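Side-chain contacts in cupin type-2 domain-containing protein (Ralstonia eutropha, PDB 2OPK), which is of unknown function but is a cupin-fold protein, putatively a mannose-6-phosphate isomerase: residues A64-E69 and D81-P86; A11-G16 and G99-W104; P74-P79 and V93-G98. All coordinates share one frame; numbering follows the deposited sequence.

Contact 1: residues A64-E69 and D81-P86; sequences AGIECE and DWLHVP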
ATOM      1  N   ALA B  64       1.380  10.945 -11.411  1.00 14.04           N
ATOM      2  CA  ALA B  64       2.614  10.570 -12.077  1.00 15.13           C
ATOM      3  C   ALA B  64       2.383   9.875 -13.414  1.00 15.85           C
ATOM      4  O   ALA B  64       1.258   9.578 -13.815  1.00 18.55           O
ATOM      5  CB  ALA B  64       3.444   9.609 -11.125  1.00 16.79           C
ATOM      6  N   GLY B  65       3.491   9.635 -14.088  1.00 16.23           N
ATOM      7  CA  GLY B  65       3.559   8.781 -15.244  1.00 17.66           C
ATOM      8  C   GLY B  65       4.771   7.890 -15.053  1.00 18.37           C
ATOM      9  O   GLY B  65       5.789   8.347 -14.553  1.00 17.97           O
ATOM     10  N   ILE B  66       4.617   6.613 -15.392  1.00 19.16           N
ATOM     11  CA  ILE B  66       5.671   5.629 -15.360  1.00 18.99           C
ATOM     12  C   ILE B  66       5.704   4.892 -16.680  1.00 18.32           C
ATOM     13  O   ILE B  66       4.667   4.484 -17.176  1.00 19.11           O
ATOM     14  CB  ILE B  66       5.454   4.582 -14.260  1.00 19.54           C
ATOM     15  CG1 ILE B  66       5.694   5.210 -12.892  1.00 21.43           C
ATOM     16  CG2 ILE B  66       6.407   3.372 -14.445  1.00 18.43           C
ATOM     17  CD1 ILE B  66       5.837   4.227 -11.751  1.00 22.51           C
ATOM     18  N   GLU B  67       6.900   4.681 -17.201  1.00 17.88           N
ATOM     19  CA  GLU B  67       7.120   3.885 -18.394  1.00 21.21           C
ATOM     20  C   GLU B  67       7.851   2.567 -18.099  1.00 21.75           C
ATOM     21  O   GLU B  67       8.943   2.569 -17.508  1.00 21.07           O
ATOM     22  CB  GLU B  67       7.977   4.665 -19.386  1.00 20.15           C
ATOM     23  CG  GLU B  67       8.030   4.003 -20.752  1.00 22.46           C
ATOM     24  CD  GLU B  67       8.817   4.813 -21.771  1.00 28.51           C
ATOM     25  OE1 GLU B  67       9.019   6.038 -21.579  1.00 33.59           O
ATOM     26  OE2 GLU B  67       9.247   4.196 -22.766  1.00 44.58           O
ATOM     27  N   CYS B  68       7.264   1.457 -18.529  1.00 22.49           N
ATOM     28  CA  CYS B  68       7.922   0.164 -18.464  1.00 25.47           C
ATOM     29  C   CYS B  68       8.505  -0.097 -19.827  1.00 29.00           C
ATOM     30  O   CYS B  68       7.868   0.190 -20.829  1.00 28.31           O
ATOM     31  CB  CYS B  68       6.940  -0.928 -18.129  1.00 24.29           C
ATOM     32  SG  CYS B  68       6.328  -0.808 -16.497  1.00 26.07           S
ATOM     33  N   GLU B  69       9.722  -0.619 -19.871  1.00 34.75           N
ATOM     34  CA  GLU B  69      10.400  -0.879 -21.144  1.00 38.70           C
ATOM     35  C   GLU B  69       9.584  -1.852 -21.987  1.00 39.01           C
ATOM     36  O   GLU B  69       8.989  -2.806 -21.466  1.00 38.60           O
ATOM     37  CB  GLU B  69      11.788  -1.455 -20.898  1.00 39.83           C
ATOM     38  CG  GLU B  69      12.716  -1.303 -22.087  1.00 48.03           C
ATOM     39  CD  GLU B  69      14.160  -1.554 -21.700  1.00 48.99           C
ATOM     40  OE1 GLU B  69      14.418  -2.651 -21.142  1.00 49.03           O
ATOM     41  OE2 GLU B  69      15.004  -0.650 -21.943  1.00 44.65           O
ATOM     42  N   ASP B  81      -3.919   4.155  -8.469  1.00 13.18           N
ATOM     43  CA  ASP B  81      -3.239   3.370  -9.508  1.00 13.74           C
ATOM     44  C   ASP B  81      -1.962   2.758  -8.975  1.00 14.58           C
ATOM     45  O   ASP B  81      -1.142   3.439  -8.335  1.00 11.43           O
ATOM     46  CB  ASP B  81      -2.915   4.204 -10.752  1.00 13.89           C
ATOM     47  CG  ASP B  81      -4.161   4.591 -11.534  1.00 16.06           C
ATOM     48  OD1 ASP B  81      -5.011   3.717 -11.798  1.00 16.42           O
ATOM     49  OD2 ASP B  81      -4.276   5.765 -11.928  1.00 17.27           O
ATOM     50  N   TRP B  82      -1.808   1.472  -9.258  1.00 12.92           N
ATOM     51  CA  TRP B  82      -0.664   0.688  -8.844  1.00 16.04           C
ATOM     52  C   TRP B  82      -0.085  -0.093 -10.019  1.00 14.33           C
ATOM     53  O   TRP B  82      -0.746  -0.322 -11.046  1.00 11.68           O
ATOM     54  CB  TRP B  82      -1.035  -0.280  -7.688  1.00 15.31           C
ATOM     55  CG  TRP B  82      -2.175  -1.230  -7.971  1.00 16.78           C
ATOM     56  CD1 TRP B  82      -3.491  -1.077  -7.596  1.00 17.62           C
ATOM     57  CD2 TRP B  82      -2.093  -2.515  -8.636  1.00 17.44           C
ATOM     58  NE1 TRP B  82      -4.227  -2.177  -8.009  1.00 18.29           N
ATOM     59  CE2 TRP B  82      -3.394  -3.066  -8.648  1.00 17.14           C
ATOM     60  CE3 TRP B  82      -1.044  -3.245  -9.237  1.00 22.02           C
ATOM     61  CZ2 TRP B  82      -3.675  -4.306  -9.251  1.00 19.83           C
ATOM     62  CZ3 TRP B  82      -1.329  -4.485  -9.832  1.00 18.21           C
ATOM     63  CH2 TRP B  82      -2.632  -4.994  -9.829  1.00 18.82           C
ATOM     64  N   LEU B  83       1.169  -0.499  -9.850  1.00 15.45           N
ATOM     65  CA  LEU B  83       1.909  -1.206 -10.873  1.00 17.39           C
ATOM     66  C   LEU B  83       2.788  -2.270 -10.250  1.00 16.75           C
ATOM     67  O   LEU B  83       3.498  -2.002  -9.288  1.00 13.97           O
ATOM     68  CB  LEU B  83       2.774  -0.214 -11.647  1.00 18.39           C
ATOM     69  CG  LEU B  83       3.803  -0.744 -12.658  1.00 18.58           C
ATOM     70  CD1 LEU B  83       3.117  -1.376 -13.858  1.00 23.14           C
ATOM     71  CD2 LEU B  83       4.705   0.409 -13.089  1.00 21.23           C
ATOM     72  N   HIS B  84       2.740  -3.477 -10.801  1.00 17.16           N
ATOM     73  CA  HIS B  84       3.658  -4.518 -10.388  1.00 18.69           C
ATOM     74  C   HIS B  84       4.771  -4.584 -11.443  1.00 18.35           C
ATOM     75  O   HIS B  84       4.500  -4.790 -12.619  1.00 18.45           O
ATOM     76  CB  HIS B  84       2.961  -5.860 -10.230  1.00 21.30           C
ATOM     77  CG  HIS B  84       3.912  -7.008 -10.074  1.00 23.92           C
ATOM     78  ND1 HIS B  84       3.831  -8.155 -10.831  1.00 26.42           N
ATOM     79  CD2 HIS B  84       4.991  -7.163  -9.268  1.00 26.65           C
ATOM     80  CE1 HIS B  84       4.812  -8.973 -10.484  1.00 27.53           C
ATOM     81  NE2 HIS B  84       5.541  -8.386  -9.550  1.00 18.59           N
ATOM     82  N   VAL B  85       6.003  -4.375 -11.006  1.00 18.40           N
ATOM     83  CA  VAL B  85       7.189  -4.438 -11.853  1.00 20.13           C
ATOM     84  C   VAL B  85       8.002  -5.682 -11.464  1.00 19.38           C
ATOM     85  O   VAL B  85       8.737  -5.643 -10.469  1.00 16.44           O
ATOM     86  CB  VAL B  85       8.069  -3.184 -11.672  1.00 19.18           C
ATOM     87  CG1 VAL B  85       9.335  -3.286 -12.504  1.00 24.24           C
ATOM     88  CG2 VAL B  85       7.290  -1.934 -12.068  1.00 26.68           C
ATOM     89  N   PRO B  86       7.906  -6.772 -12.259  1.00 20.89           N
ATOM     90  CA  PRO B  86       8.673  -7.994 -11.975  1.00 21.58           C
ATOM     91  C   PRO B  86      10.175  -7.743 -11.993  1.00 22.18           C
ATOM     92  O   PRO B  86      10.629  -6.774 -12.625  1.00 21.19           O
ATOM     93  CB  PRO B  86       8.294  -8.923 -13.125  1.00 21.74           C
ATOM     94  CG  PRO B  86       7.008  -8.392 -13.644  1.00 23.53           C
ATOM     95  CD  PRO B  86       7.106  -6.930 -13.491  1.00 22.90           C
TER

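Contact 2: residues A11-G16 and G99-W104; sequences ADVPVG and GEPTVW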
ATOM      1  N   ALA B  11       1.482  12.540   6.557  1.00 17.72           N
ATOM      2  CA  ALA B  11       2.035  13.321   7.661  1.00 17.94           C
ATOM      3  C   ALA B  11       3.512  13.579   7.422  1.00 19.35           C
ATOM      4  O   ALA B  11       4.173  12.748   6.845  1.00 19.93           O
ATOM      5  CB  ALA B  11       1.844  12.525   9.025  1.00 16.65           C
ATOM      6  N   ASP B  12       4.018  14.733   7.847  1.00 20.96           N
ATOM      7  CA  ASP B  12       5.445  15.062   7.744  1.00 21.58           C
ATOM      8  C   ASP B  12       5.989  14.920   6.325  1.00 21.18           C
ATOM      9  O   ASP B  12       7.069  14.363   6.131  1.00 19.92           O
ATOM     10  CB  ASP B  12       6.279  14.187   8.704  1.00 20.56           C
ATOM     11  CG  ASP B  12       5.734  14.207  10.131  1.00 30.54           C
ATOM     12  OD1 ASP B  12       5.421  15.319  10.611  1.00 31.71           O
ATOM     13  OD2 ASP B  12       5.643  13.126  10.781  1.00 37.62           O
ATOM     14  N   VAL B  13       5.262  15.478   5.359  1.00 20.52           N
ATOM     15  CA  VAL B  13       5.618  15.420   3.948  1.00 21.34           C
ATOM     16  C   VAL B  13       6.222  16.777   3.532  1.00 24.65           C
ATOM     17  O   VAL B  13       5.492  17.771   3.451  1.00 25.03           O
ATOM     18  CB  VAL B  13       4.367  15.146   3.081  1.00 19.71           C
ATOM     19  CG1 VAL B  13       4.661  15.379   1.595  1.00 20.85           C
ATOM     20  CG2 VAL B  13       3.832  13.760   3.332  1.00 20.60           C
ATOM     21  N   PRO B  14       7.545  16.824   3.247  1.00 27.30           N
ATOM     22  CA  PRO B  14       8.158  18.083   2.795  1.00 27.11           C
ATOM     23  C   PRO B  14       7.693  18.518   1.419  1.00 26.78           C
ATOM     24  O   PRO B  14       7.839  17.760   0.463  1.00 30.30           O
ATOM     25  CB  PRO B  14       9.653  17.753   2.750  1.00 27.36           C
ATOM     26  CG  PRO B  14       9.830  16.512   3.548  1.00 31.24           C
ATOM     27  CD  PRO B  14       8.549  15.751   3.335  1.00 30.09           C
ATOM     28  N   VAL B  15       7.126  19.710   1.330  1.00 24.35           N
ATOM     29  CA  VAL B  15       6.639  20.280   0.067  1.00 25.76           C
ATOM     30  C   VAL B  15       7.783  21.058  -0.580  1.00 28.85           C
ATOM     31  O   VAL B  15       8.388  21.900   0.060  1.00 32.69           O
ATOM     32  CB  VAL B  15       5.471  21.251   0.322  1.00 24.41           C
ATOM     33  CG1 VAL B  15       5.050  21.906  -0.954  1.00 27.00           C
ATOM     34  CG2 VAL B  15       4.288  20.513   0.959  1.00 28.65           C
ATOM     35  N   GLY B  16       8.095  20.775  -1.833  1.00 27.62           N
ATOM     36  CA  GLY B  16       9.209  21.425  -2.500  1.00 25.78           C
ATOM     37  C   GLY B  16      10.618  20.901  -2.248  1.00 25.40           C
ATOM     38  O   GLY B  16      11.578  21.555  -2.660  1.00 26.21           O
ATOM     39  N   GLY B  99       2.399  20.412  -9.165  1.00 21.32           N
ATOM     40  CA  GLY B  99       1.686  21.323  -8.309  1.00 20.75           C
ATOM     41  C   GLY B  99       1.602  20.937  -6.868  1.00 19.96           C
ATOM     42  O   GLY B  99       1.278  21.774  -6.042  1.00 20.98           O
ATOM     43  N   GLU B 100       1.858  19.671  -6.556  1.00 21.08           N
ATOM     44  CA  GLU B 100       1.816  19.215  -5.178  1.00 18.93           C
ATOM     45  C   GLU B 100       2.684  17.992  -5.005  1.00 18.16           C
ATOM     46  O   GLU B 100       3.115  17.363  -6.000  1.00 16.97           O
ATOM     47  CB  GLU B 100       0.401  18.863  -4.767  1.00 18.28           C
ATOM     48  CG  GLU B 100      -0.242  17.731  -5.568  1.00 23.51           C
ATOM     49  CD  GLU B 100      -1.672  17.419  -5.096  1.00 23.08           C
ATOM     50  OE1 GLU B 100      -1.886  17.330  -3.872  1.00 31.47           O
ATOM     51  OE2 GLU B 100      -2.558  17.228  -5.933  1.00 24.48           O
ATOM     52  N   PRO B 101       2.990  17.667  -3.733  1.00 16.40           N
ATOM     53  CA  PRO B 101       3.696  16.394  -3.548  1.00 16.34           C
ATOM     54  C   PRO B 101       2.963  15.166  -4.087  1.00 14.34           C
ATOM     55  O   PRO B 101       1.734  15.098  -4.077  1.00 14.39           O
ATOM     56  CB  PRO B 101       3.876  16.292  -2.009  1.00 16.72           C
ATOM     57  CG  PRO B 101       3.767  17.638  -1.505  1.00 12.98           C
ATOM     58  CD  PRO B 101       2.819  18.393  -2.454  1.00 15.82           C
ATOM     59  N   THR B 102       3.743  14.216  -4.581  1.00 15.63           N
ATOM     60  CA  THR B 102       3.258  12.930  -4.985  1.00 14.52           C
ATOM     61  C   THR B 102       3.820  11.951  -3.942  1.00 15.31           C
ATOM     62  O   THR B 102       5.044  11.813  -3.799  1.00 12.03           O
ATOM     63  CB  THR B 102       3.696  12.565  -6.403  1.00 14.26           C
ATOM     64  OG1 THR B 102       3.100  13.464  -7.337  1.00 14.23           O
ATOM     65  CG2 THR B 102       3.249  11.163  -6.767  1.00 14.10           C
ATOM     66  N   VAL B 103       2.921  11.337  -3.181  1.00 13.65           N
ATOM     67  CA  VAL B 103       3.302  10.334  -2.185  1.00 15.69           C
ATOM     68  C   VAL B 103       2.962   8.960  -2.713  1.00 13.66           C
ATOM     69  O   VAL B 103       1.823   8.719  -3.145  1.00 14.25           O
ATOM     70  CB  VAL B 103       2.558  10.550  -0.815  1.00 17.55           C
ATOM     71  CG1 VAL B 103       2.972   9.480   0.187  1.00 16.62           C
ATOM     72  CG2 VAL B 103       2.824  11.966  -0.277  1.00 18.30           C
ATOM     73  N   TRP B 104       3.940   8.061  -2.661  1.00 14.39           N
ATOM     74  CA  TRP B 104       3.803   6.686  -3.154  1.00 14.24           C
ATOM     75  C   TRP B 104       3.988   5.707  -2.020  1.00 14.18           C
ATOM     76  O   TRP B 104       4.622   6.025  -1.016  1.00 11.63           O
ATOM     77  CB  TRP B 104       4.899   6.323  -4.120  1.00 13.84           C
ATOM     78  CG  TRP B 104       5.254   7.291  -5.216  1.00 13.10           C
ATOM     79  CD1 TRP B 104       5.838   8.493  -5.077  1.00 15.17           C
ATOM     80  CD2 TRP B 104       5.086   7.081  -6.627  1.00 12.07           C
ATOM     81  NE1 TRP B 104       6.050   9.065  -6.308  1.00 17.10           N
ATOM     82  CE2 TRP B 104       5.588   8.221  -7.279  1.00 14.21           C
ATOM     83  CE3 TRP B 104       4.543   6.048  -7.397  1.00 13.84           C
ATOM     84  CZ2 TRP B 104       5.594   8.343  -8.673  1.00 15.63           C
ATOM     85  CZ3 TRP B 104       4.553   6.153  -8.774  1.00 15.85           C
ATOM     86  CH2 TRP B 104       5.059   7.297  -9.404  1.00 16.47           C
TER

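Contact 3: residues P74-P79 and V93-G98; sequences PRVMRP and VAWTDG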
ATOM      1  N   PRO B  74       4.543   6.105 -21.703  1.00 22.57           N
ATOM      2  CA  PRO B  74       4.274   6.089 -20.273  1.00 22.29           C
ATOM      3  C   PRO B  74       2.773   5.933 -19.960  1.00 22.10           C
ATOM      4  O   PRO B  74       1.911   6.281 -20.793  1.00 21.56           O
ATOM      5  CB  PRO B  74       4.789   7.459 -19.784  1.00 21.98           C
ATOM      6  CG  PRO B  74       5.726   7.948 -20.858  1.00 24.42           C
ATOM      7  CD  PRO B  74       5.184   7.361 -22.131  1.00 24.29           C
ATOM      8  N   ARG B  75       2.490   5.420 -18.769  1.00 21.23           N
ATOM      9  CA  ARG B  75       1.131   5.201 -18.255  1.00 23.44           C
ATOM     10  C   ARG B  75       0.799   6.285 -17.206  1.00 21.61           C
ATOM     11  O   ARG B  75       1.560   6.511 -16.274  1.00 18.39           O
ATOM     12  CB  ARG B  75       1.067   3.846 -17.534  1.00 24.97           C
ATOM     13  CG  ARG B  75       0.403   2.684 -18.218  1.00 35.93           C
ATOM     14  CD  ARG B  75      -0.881   2.292 -17.446  1.00 44.46           C
ATOM     15  NE  ARG B  75      -1.668   1.258 -18.125  1.00 47.22           N
ATOM     16  N   VAL B  76      -0.357   6.901 -17.346  1.00 18.17           N
ATOM     17  CA  VAL B  76      -0.894   7.806 -16.325  1.00 20.12           C
ATOM     18  C   VAL B  76      -1.208   7.044 -15.022  1.00 18.70           C
ATOM     19  O   VAL B  76      -1.757   5.933 -15.037  1.00 17.23           O
ATOM     20  CB  VAL B  76      -2.204   8.518 -16.831  1.00 19.77           C
ATOM     21  CG1 VAL B  76      -2.952   9.229 -15.689  1.00 23.35           C
ATOM     22  CG2 VAL B  76      -1.849   9.508 -17.971  1.00 21.45           C
HETATM   23  N   MSE B  77      -0.841   7.651 -13.901  1.00 16.58           N
HETATM   24  CA  MSE B  77      -1.106   7.102 -12.586  1.00 17.57           C
HETATM   25  C   MSE B  77      -1.628   8.225 -11.691  1.00 14.98           C
HETATM   26  O   MSE B  77      -0.946   9.214 -11.441  1.00 13.91           O
HETATM   27  CB  MSE B  77       0.183   6.458 -12.024  1.00 16.77           C
HETATM   28  CG  MSE B  77       0.608   5.137 -12.790  1.00 20.73           C
HETATM   29 SE   MSE B  77       2.218   4.512 -11.953  0.75 25.07          SE
HETATM   30  CE  MSE B  77       1.419   3.381 -10.473  1.00 21.34           C
ATOM     31  N   ARG B  78      -2.880   8.075 -11.289  1.00 15.43           N
ATOM     32  CA  ARG B  78      -3.559   8.933 -10.332  1.00 14.19           C
ATOM     33  C   ARG B  78      -3.643   8.165  -9.003  1.00 13.01           C
ATOM     34  O   ARG B  78      -3.289   6.986  -8.954  1.00 12.62           O
ATOM     35  CB  ARG B  78      -4.965   9.243 -10.860  1.00 14.96           C
ATOM     36  CG  ARG B  78      -5.012   9.585 -12.337  1.00 18.88           C
ATOM     37  CD  ARG B  78      -4.131  10.776 -12.631  1.00 21.82           C
ATOM     38  NE  ARG B  78      -4.613  11.981 -11.970  1.00 23.35           N
ATOM     39  CZ  ARG B  78      -4.207  13.221 -12.256  1.00 31.79           C
ATOM     40  NH1 ARG B  78      -3.318  13.453 -13.204  1.00 29.44           N
ATOM     41  NH2 ARG B  78      -4.735  14.246 -11.620  1.00 26.05           N
ATOM     42  N   PRO B  79      -4.066   8.829  -7.920  1.00 14.39           N
ATOM     43  CA  PRO B  79      -4.211   8.148  -6.622  1.00 15.07           C
ATOM     44  C   PRO B  79      -5.026   6.868  -6.761  1.00 14.03           C
ATOM     45  O   PRO B  79      -6.082   6.871  -7.406  1.00 14.04           O
ATOM     46  CB  PRO B  79      -4.949   9.190  -5.773  1.00 15.00           C
ATOM     47  CG  PRO B  79      -4.465  10.489  -6.322  1.00 14.48           C
ATOM     48  CD  PRO B  79      -4.444  10.252  -7.811  1.00 15.00           C
ATOM     49  N   VAL B  93      10.379   6.772 -14.164  1.00 17.56           N
ATOM     50  CA  VAL B  93       9.364   7.745 -13.852  1.00 17.95           C
ATOM     51  C   VAL B  93       9.440   8.822 -14.929  1.00 19.25           C
ATOM     52  O   VAL B  93      10.439   9.533 -15.039  1.00 16.45           O
ATOM     53  CB  VAL B  93       9.565   8.326 -12.430  1.00 16.02           C
ATOM     54  CG1 VAL B  93       8.533   9.390 -12.149  1.00 18.01           C
ATOM     55  CG2 VAL B  93       9.464   7.203 -11.416  1.00 18.90           C
ATOM     56  N   ALA B  94       8.393   8.898 -15.758  1.00 17.42           N
ATOM     57  CA  ALA B  94       8.334   9.873 -16.832  1.00 17.16           C
ATOM     58  C   ALA B  94       8.043  11.293 -16.275  1.00 16.80           C
ATOM     59  O   ALA B  94       8.583  12.279 -16.770  1.00 15.31           O
ATOM     60  CB  ALA B  94       7.299   9.452 -17.837  1.00 15.97           C
ATOM     61  N   TRP B  95       7.206  11.392 -15.237  1.00 16.08           N
ATOM     62  CA  TRP B  95       6.934  12.682 -14.584  1.00 16.89           C
ATOM     63  C   TRP B  95       6.237  12.452 -13.253  1.00 16.84           C
ATOM     64  O   TRP B  95       5.689  11.381 -13.024  1.00 16.33           O
ATOM     65  CB  TRP B  95       6.040  13.611 -15.448  1.00 17.39           C
ATOM     66  CG  TRP B  95       4.577  13.182 -15.515  1.00 14.26           C
ATOM     67  CD1 TRP B  95       3.579  13.547 -14.659  1.00 16.28           C
ATOM     68  CD2 TRP B  95       3.973  12.292 -16.475  1.00 16.74           C
ATOM     69  NE1 TRP B  95       2.391  12.931 -15.003  1.00 18.21           N
ATOM     70  CE2 TRP B  95       2.601  12.157 -16.115  1.00 18.16           C
ATOM     71  CE3 TRP B  95       4.448  11.602 -17.604  1.00 17.26           C
ATOM     72  CZ2 TRP B  95       1.719  11.371 -16.836  1.00 18.37           C
ATOM     73  CZ3 TRP B  95       3.567  10.820 -18.318  1.00 14.02           C
ATOM     74  CH2 TRP B  95       2.219  10.711 -17.938  1.00 18.58           C
ATOM     75  N   THR B  96       6.246  13.481 -12.404  1.00 15.37           N
ATOM     76  CA  THR B  96       5.432  13.536 -11.192  1.00 15.51           C
ATOM     77  C   THR B  96       4.720  14.881 -11.170  1.00 16.07           C
ATOM     78  O   THR B  96       5.144  15.806 -11.827  1.00 13.75           O
ATOM     79  CB  THR B  96       6.224  13.287  -9.859  1.00 14.30           C
ATOM     80  OG1 THR B  96       7.286  14.245  -9.678  1.00 14.46           O
ATOM     81  CG2 THR B  96       6.807  11.896  -9.850  1.00 17.15           C
ATOM     82  N   ASP B  97       3.640  14.960 -10.389  1.00 17.47           N
ATOM     83  CA  ASP B  97       2.817  16.150 -10.265  1.00 16.65           C
ATOM     84  C   ASP B  97       3.664  17.399 -10.016  1.00 18.09           C
ATOM     85  O   ASP B  97       4.530  17.428  -9.104  1.00 17.12           O
ATOM     86  CB  ASP B  97       1.801  15.960  -9.127  1.00 18.01           C
ATOM     87  CG  ASP B  97       0.611  16.875  -9.234  1.00 16.56           C
ATOM     88  OD1 ASP B  97       0.773  18.109  -9.090  1.00 17.76           O
ATOM     89  OD2 ASP B  97      -0.503  16.341  -9.429  1.00 20.44           O
ATOM     90  N   GLY B  98       3.421  18.420 -10.839  1.00 19.33           N
ATOM     91  CA  GLY B  98       4.131  19.710 -10.730  1.00 20.96           C
ATOM     92  C   GLY B  98       3.539  20.734  -9.760  1.00 22.08           C
ATOM     93  O   GLY B  98       4.116  21.803  -9.557  1.00 21.79           O
TER

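Contact 1: residues A64-E69 and D81-P86
I66 and L83 meet obliquely, CG2 of I66 lying 3.7 Å from CD2 of L83. The same L83 methyl serves C68, whose SG stands 4.0 Å from CD2 of L83 and only slightly farther from CD1. The L83 methyl thus packs against both residues, which lie on one face of strand 64-68. CG of L83 is anti to the backbone N (chi1 172°), which extends the fork toward that strand, while SG of C68, swung beside its own N, comes down on it. This is van der Waals packing; with CA atoms of I66 and L83 9.0 Å apart, no hydrogen bond links the segments. M77 and H91 add to this buried cluster, and an unidentified bound molecule lies about 5 Å from the I66 side chain. The backbone bonds go elsewhere: 64-68 pairs with 75-77 and 91-96, whereas 81-85 pairs with 54-61 in its own chain and, on its other side, D81 to H84 form an antiparallel ladder with a strand of the second subunit, carrying that sheet across the interface. The two sheets face each other as in the cupin beta-barrel (jelly roll), and I66, C68 and L83 form part of its interior.

Contact 2: residues A11-G16 and G99-W104
P101 receives two valines of the N-terminal loop. CG1 of V13 lies 3.8 Å from CB of P101 and nearly as close to its CG, and CG2 of V15 reaches that CG of P101 at 3.8 Å; both valines cross the pyrrolidine ring obliquely. The other V13 branch goes to a different partner: with CG1 anti to the backbone N (chi1 168°), CG2 is left to meet CG2 of V103 tip to tip, a looser approach of 4.2 Å. V13 therefore spans P101 and V103, two residues on the same side of the chain. No hydrogen bond joins the segments, and second-shell residues fix the loop instead. N39 takes two of the bonds: its OD1 accepts from G16 N, its ND2 donates to P14 O, and the P101 ring touches N39 as well. R35 bonds the carbonyl O of A11, holding the start of the segment. I37 touches both V13 and V103 and extends the apolar patch, and L9 adds to V103. The irregular loop between strands 5-8 and 21-28 is in this way laid against the beginning of strand 102-109, which itself runs between strands 31-38 and 54-61 in the five-stranded sheet.

Contact 3: residues P74-P79 and V93-G98
The CA atoms of P74 and A94 are 6.5 Å apart where the segments carrying 75-77 and 91-96, the outer strands of a three-stranded antiparallel sheet, come closest, with strand 64-68 between them. Opposite G65 the strand 91-96 has a classic beta bulge, with two residues, A94 and W95, set against one; A94 takes nearly helical backbone angles (phi -75°, psi -37°) and W95 extended ones. Since the strands are not neighbours, the contact is made entirely by side chains reaching over the middle strand, and no hydrogen bond crosses it. The P74 ring meets the A94 methyl, CG of P74 being 3.7 Å from CB of A94, with CB of P74 almost as near. W95 supplies the longer reach. Its chi1 of 73° sets CG between the backbone N and the carbonyl carbon and folds the indole back over G65 of the middle strand. CA of G65 sits under the six-membered ring, 3.6 Å from CZ2 of W95, and with no side chain there the indole lies close on the backbone. The far rim of that ring then arrives at the other segment: CZ3 of W95 is 3.9 Å from CB of P74, approached obliquely. Farther along, OD1 and OD2 of D97 turn to G99 N and S63 OG. This is surface packing on the outer face of the cupin sheet, and V76 also lies near a bound glycerol. At the edge of the indole, near its plane, CG2 of V76 completes the row, 4.2 Å from CZ2 of W95.

How the contacts relate
From the N terminus, residues 11-16 come first, and contact 2 closes the longest loop by joining them to 99-104 across 82 intervening residues. Contacts 1 and 3 both fall within that span. Their segments alternate along the chain, 64-69, 74-79, 81-86 and 93-98, so the two smaller loops cross. Contact 3 joins the outer strands of the three-stranded sheet, contact 1 sets that sheet against the five-stranded one, and contact 2 adds the N-terminal loop to the latter. W104 of contact 2 packs on contact 1, its CZ3 3.8 Å from CD1 of I66. Backbone pairing of A64 with M77 links contacts 1 and 3, both of which touch the second subunit.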